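Titin (Homo sapiens, PDB 3LCY) spans half a muscle sarcomere, from Z-disc to M-line, as a giant elastic filament built largely of immunoglobulin-like and fibronectin domains and carrying a kinase domain. Local coordinates at residues L27-V32 and R61-T66. Sequence-based numbering, arbitrary orientation.
Sequences LSCQIV and RTHTLT
The carbonyl oxygen C29 O takes the shortest bond here, from H63 N at 2.7 Å and nearly straight at 176°. The same oxygen also receives a CA-H contact from T62. The paired strands are central neighbours in one sheet of an immunoglobulin I-set beta sandwich, and they run antiparallel. Backbone bonds join L27 to L65 and C29 to H63 in both directions. I31 N continues the pairing to R61 O at 3.0 Å, more bent at 141°. The same R61 oxygen sits over one face of the H63 ring, toward its rim. H63 NE2 donates to a lone pair of I31 O at 3.2 Å, with the oxygen 17° out of the ring plane. S58 OG holds H63 ND1, so the two bonds fix the rotation of the ring. CB of I31 meets the ring edge in plane, 3.8 Å from H63 NE2. C29 SG lies at 5.4 Å from the H63 ring centroid, near the ring edge. L27, C29, H63 and L65 face the interior of the sandwich. There C29 touches C80, while H63 and L65 rest on W41. On the other face S28, Q30, T62 and T64 are partly exposed. The Q30 amide runs alongside T62, with NE2 and CD nearest its OG1. At the far end V32 CG1 lies over one face of the R61 guanidinium. S28 OG stands anti to its backbone N (chi1 -176°). This turns S28 OG to T64 OG1, with which it shares a hydrogen bond of 3.1 Å. S28 OG also comes within 3.4 Å of the methyl T62 CG2.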
# COMPACT_ATOMS: atom_id res chain seq x y z
N LEU A 27 15.86 5.37 -4.10
CA LEU A 27 15.32 6.32 -5.07
C LEU A 27 16.37 7.38 -5.36
O LEU A 27 16.75 8.15 -4.48
CB LEU A 27 14.04 6.97 -4.56
CG LEU A 27 12.89 6.01 -4.22
CD1 LEU A 27 12.74 5.86 -2.71
CD2 LEU A 27 11.58 6.50 -4.84
N SER A 28 16.86 7.41 -6.60
CA SER A 28 17.97 8.28 -6.95
C SER A 28 17.67 9.22 -8.11
O SER A 28 16.78 8.96 -8.92
CB SER A 28 19.22 7.44 -7.26
OG SER A 28 20.34 8.27 -7.52
N CYS A 29 18.44 10.30 -8.18
CA CYS A 29 18.32 11.26 -9.27
C CYS A 29 19.59 12.11 -9.35
O CYS A 29 20.32 12.24 -8.37
CB CYS A 29 17.10 12.16 -9.08
SG CYS A 29 17.22 13.28 -7.66
N GLN A 30 19.86 12.74 -10.48
CA GLN A 30 20.98 13.65 -10.61
C GLN A 30 20.57 15.05 -10.92
O GLN A 30 19.98 15.29 -11.91
CB GLN A 30 21.86 13.21 -11.73
CG GLN A 30 22.15 11.82 -11.74
CD GLN A 30 23.45 11.58 -12.33
OE1 GLN A 30 24.09 12.49 -12.77
NE2 GLN A 30 23.87 10.36 -12.32
N ILE A 31 20.96 15.97 -10.07
CA ILE A 31 20.70 17.37 -10.24
C ILE A 31 21.97 18.17 -10.00
O ILE A 31 22.62 18.03 -9.02
CB ILE A 31 19.64 17.83 -9.29
CG1 ILE A 31 18.42 16.94 -9.41
CG2 ILE A 31 19.28 19.21 -9.56
CD1 ILE A 31 17.51 16.97 -8.27
N VAL A 32 22.31 19.02 -10.96
CA VAL A 32 23.51 19.82 -10.88
C VAL A 32 23.24 21.32 -10.86
O VAL A 32 22.40 21.81 -11.58
CB VAL A 32 24.45 19.49 -12.05
CG1 VAL A 32 25.00 18.09 -11.90
CG2 VAL A 32 23.72 19.62 -13.36
N ARG A 61 25.93 15.83 -6.78
CA ARG A 61 25.41 15.58 -8.11
C ARG A 61 24.33 14.50 -8.11
O ARG A 61 23.26 14.67 -8.67
CB ARG A 61 26.53 15.21 -9.07
CG ARG A 61 27.61 16.25 -9.17
CD ARG A 61 28.75 15.80 -10.06
NE ARG A 61 28.55 16.18 -11.45
CZ ARG A 61 28.23 15.33 -12.42
NH1 ARG A 61 28.07 14.05 -12.14
NH2 ARG A 61 28.08 15.76 -13.66
N THR A 62 24.62 13.38 -7.46
CA THR A 62 23.70 12.27 -7.40
C THR A 62 23.06 12.22 -6.04
O THR A 62 23.74 12.15 -5.04
CB THR A 62 24.39 10.95 -7.66
OG1 THR A 62 25.08 11.01 -8.89
CG2 THR A 62 23.38 9.84 -7.72
N HIS A 63 21.74 12.26 -6.02
CA HIS A 63 21.03 12.25 -4.75
C HIS A 63 20.14 11.04 -4.61
O HIS A 63 19.24 10.82 -5.40
CB HIS A 63 20.27 13.55 -4.62
CG HIS A 63 20.99 14.71 -5.22
ND1 HIS A 63 22.19 15.16 -4.74
CD2 HIS A 63 20.70 15.48 -6.30
CE1 HIS A 63 22.61 16.17 -5.48
NE2 HIS A 63 21.72 16.39 -6.43
N THR A 64 20.40 10.27 -3.57
CA THR A 64 19.69 9.05 -3.32
C THR A 64 19.02 9.01 -1.96
O THR A 64 19.62 9.35 -0.97
CB THR A 64 20.63 7.82 -3.42
OG1 THR A 64 21.34 7.86 -4.65
CG2 THR A 64 19.84 6.54 -3.37
N LEU A 65 17.77 8.59 -1.96
CA LEU A 65 17.02 8.36 -0.73
C LEU A 65 16.83 6.86 -0.55
O LEU A 65 16.41 6.16 -1.47
CB LEU A 65 15.66 9.05 -0.79
CG LEU A 65 14.68 8.70 0.33
CD1 LEU A 65 15.22 9.16 1.68
CD2 LEU A 65 13.30 9.29 0.08
N THR A 66 17.14 6.37 0.64
CA THR A 66 16.98 4.95 0.91
C THR A 66 15.87 4.76 1.91
O THR A 66 15.92 5.30 3.00
CB THR A 66 18.26 4.34 1.49
OG1 THR A 66 19.34 4.51 0.57
CG2 THR A 66 18.07 2.86 1.76